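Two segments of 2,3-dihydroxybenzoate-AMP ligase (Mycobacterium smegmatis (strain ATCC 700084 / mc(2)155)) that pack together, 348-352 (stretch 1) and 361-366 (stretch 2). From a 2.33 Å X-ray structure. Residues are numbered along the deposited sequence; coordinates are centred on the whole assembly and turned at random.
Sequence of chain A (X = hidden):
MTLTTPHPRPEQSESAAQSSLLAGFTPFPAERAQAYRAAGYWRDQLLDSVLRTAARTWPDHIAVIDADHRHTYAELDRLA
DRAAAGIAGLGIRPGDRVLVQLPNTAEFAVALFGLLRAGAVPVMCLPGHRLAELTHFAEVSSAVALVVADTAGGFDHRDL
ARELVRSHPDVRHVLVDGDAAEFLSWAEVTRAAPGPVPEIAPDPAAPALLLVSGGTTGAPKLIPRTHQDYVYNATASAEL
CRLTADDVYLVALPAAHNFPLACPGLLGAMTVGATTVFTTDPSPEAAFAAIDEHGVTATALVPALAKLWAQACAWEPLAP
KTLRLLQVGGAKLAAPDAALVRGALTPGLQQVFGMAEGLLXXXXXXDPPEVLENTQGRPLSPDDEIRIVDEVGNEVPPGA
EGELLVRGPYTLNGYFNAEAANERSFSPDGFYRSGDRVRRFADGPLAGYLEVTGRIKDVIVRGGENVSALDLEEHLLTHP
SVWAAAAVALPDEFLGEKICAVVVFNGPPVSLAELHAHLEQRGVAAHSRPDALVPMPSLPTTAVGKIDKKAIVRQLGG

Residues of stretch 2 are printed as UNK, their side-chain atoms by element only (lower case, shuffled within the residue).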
# COMPACT_ATOMS: atom_id res chain seq x y z
N GLY A 348 9.44 -23.92 4.09
CA GLY A 348 9.93 -22.68 3.52
C GLY A 348 9.01 -21.49 3.73
O GLY A 348 8.81 -20.69 2.83
N LEU A 349 8.45 -21.39 4.93
CA LEU A 349 7.63 -20.28 5.34
C LEU A 349 8.50 -19.05 5.50
O LEU A 349 9.62 -19.14 6.01
CB LEU A 349 6.90 -20.59 6.65
CG LEU A 349 6.35 -19.42 7.49
CD1 LEU A 349 5.13 -18.80 6.81
CD2 LEU A 349 6.04 -19.85 8.94
N GLN A 350 7.99 -17.91 5.05
CA GLN A 350 8.62 -16.64 5.39
C GLN A 350 7.55 -15.71 5.91
O GLN A 350 6.52 -15.54 5.27
CB GLN A 350 9.31 -16.03 4.19
CG GLN A 350 9.98 -14.71 4.48
CD GLN A 350 10.48 -14.07 3.22
OE1 GLN A 350 9.69 -13.82 2.31
NE2 GLN A 350 11.78 -13.83 3.13
N GLN A 351 7.77 -15.14 7.09
CA GLN A 351 6.82 -14.17 7.61
C GLN A 351 7.21 -12.79 7.11
O GLN A 351 8.40 -12.42 7.08
CB GLN A 351 6.73 -14.21 9.14
CG GLN A 351 6.11 -15.51 9.67
CD GLN A 351 5.33 -15.35 10.99
OE1 GLN A 351 4.62 -14.37 11.19
NE2 GLN A 351 5.46 -16.34 11.88
N VAL A 352 6.20 -12.04 6.68
CA VAL A 352 6.40 -10.70 6.17
C VAL A 352 5.48 -9.71 6.88
O VAL A 352 4.27 -9.84 6.83
CB VAL A 352 6.15 -10.62 4.66
CG1 VAL A 352 6.51 -9.22 4.13
CG2 VAL A 352 6.91 -11.72 3.94
N UNK A 361 9.48 -5.91 6.84
CA UNK A 361 10.16 -6.84 7.75
C UNK A 361 9.97 -8.25 7.24
O UNK A 361 8.83 -8.69 7.02
c UNK A 361 9.83 -5.34 9.75
o UNK A 361 10.93 -4.99 10.17
c UNK A 361 9.64 -6.72 9.18
n UNK A 361 8.76 -4.54 9.74
N UNK A 362 11.09 -8.94 7.01
CA UNK A 362 11.08 -10.32 6.53
C UNK A 362 11.86 -11.20 7.48
O UNK A 362 12.85 -10.76 8.07
o UNK A 362 9.73 -7.83 0.65
c UNK A 362 11.75 -10.49 5.17
c UNK A 362 11.63 -8.51 3.64
c UNK A 362 10.20 -8.48 1.75
c UNK A 362 11.18 -9.77 3.99
c UNK A 362 9.76 -9.74 2.05
c UNK A 362 10.25 -10.39 3.16
c UNK A 362 11.12 -7.86 2.55
N UNK A 363 11.45 -12.46 7.59
CA UNK A 363 12.35 -13.48 8.08
C UNK A 363 13.29 -13.82 6.91
O UNK A 363 12.91 -13.70 5.74
o UNK A 363 10.58 -15.11 7.65
c UNK A 363 11.61 -14.73 8.58
c UNK A 363 10.98 -14.45 9.92
N UNK A 364 14.52 -14.20 7.21
CA UNK A 364 15.47 -14.53 6.15
C UNK A 364 15.35 -16.01 5.77
O UNK A 364 14.78 -16.82 6.51
c UNK A 364 16.43 -9.26 6.65
c UNK A 364 17.09 -12.70 7.05
n UNK A 364 16.92 -10.37 6.10
c UNK A 364 16.30 -11.70 6.20
n UNK A 364 17.05 -8.10 6.49
n UNK A 364 15.31 -9.31 7.36
c UNK A 364 16.89 -14.17 6.58
N UNK A 365 15.86 -16.36 4.59
CA UNK A 365 15.61 -17.68 4.00
C UNK A 365 16.18 -18.84 4.82
O UNK A 365 15.52 -19.88 4.98
c UNK A 365 13.88 -17.08 1.69
c UNK A 365 16.15 -17.75 2.57
c UNK A 365 15.35 -16.83 1.66
c UNK A 365 16.07 -19.18 2.03
N UNK A 366 17.37 -18.70 5.37
CA UNK A 366 17.87 -19.79 6.19
C UNK A 366 17.44 -19.85 7.66
O UNK A 366 17.91 -20.71 8.39
O HOH W 1 12.01 -16.97 6.03

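Position 361 carries four side-chain atoms: two carbons in succession, the second bonded to one oxygen and one nitrogen, with no close partner on stretch 1. A single carbon ahead of an amide makes this Asn 361. Its CA-to-CB bond points sideways, and the amide finds its use outside the contact, ND2 being hydrogen-bonded to a residue just beyond the stretches. The backbone does the work here: the O of Asn 361 lies 3.3 Å from the CA of Val 352, a CA-H...O contact typical of antiparallel neighbours.

At position 362 one carbon leads to a six-carbon ring bearing an oxygen, and a ring carbon lies 3.7 Å from CG2 of Val 352, the pattern of Tyr 362. It pairs with Val 352 in an antiparallel, non-hydrogen-bonded bridge, CA to CA 4.7 Å, and both side chains rise on the same face of the sheet. The ring carbon that meets the valine is CD1 of Tyr 362, and OE1 of Gln 350 approaches the same CD1 obliquely at 3.6 Å. A large ring suits this buried place because it offers apolar surface to the valine, while its hydroxyl is hydrogen-bonded elsewhere in the structure.

Position 363 has three side-chain atoms, a first carbon carrying one oxygen and one carbon, and the oxygen lies 2.9 Å from N of Gln 351. This beta-branched alcohol is Thr 363. Its OG1 accepts a hydrogen bond from that N, while its own N donates to O of Gln 351 at 3.1 Å. The hydroxyl thus takes the backbone NH of a residue whose carbonyl is already engaged by the same threonine.

Position 364 extends three carbons, a nitrogen, then a carbon with two more nitrogens, none touching stretch 1: Arg 364. CB points away from stretch 1, and the guanidinium turns back along its own chain, NH1 donating to O of Tyr 362 at 2.9 Å. The long, flexible side chain allows this return.

Position 365 shows four carbons forked at the first, one arm two carbons long, its terminal carbon 4.1 Å from NE2 of Gln 350, hence Ile 365. The two-carbon arm brings CD1 nearer to stretch 1 although CB points sideways, a modest contact, with Ile 365 itself partly exposed.

Position 366 has no side-chain atoms and is Gly 366; it is exposed and makes no contact with stretch 1.

The contact therefore combines a short antiparallel pairing with side-chain anchoring beyond it. Gln 350, extended with both chi1 and chi2 t, reaches across so that NE2 donates to O of Thr 363 at 2.8 Å. A water adds a further link, donating to O of Leu 349 at 3.2 Å and O of Arg 364 at 2.8 Å, and hydrogen-bonding OG1 of Thr 363 at 2.9 Å.

Stretch 2, residues 361-366: NYTRIG
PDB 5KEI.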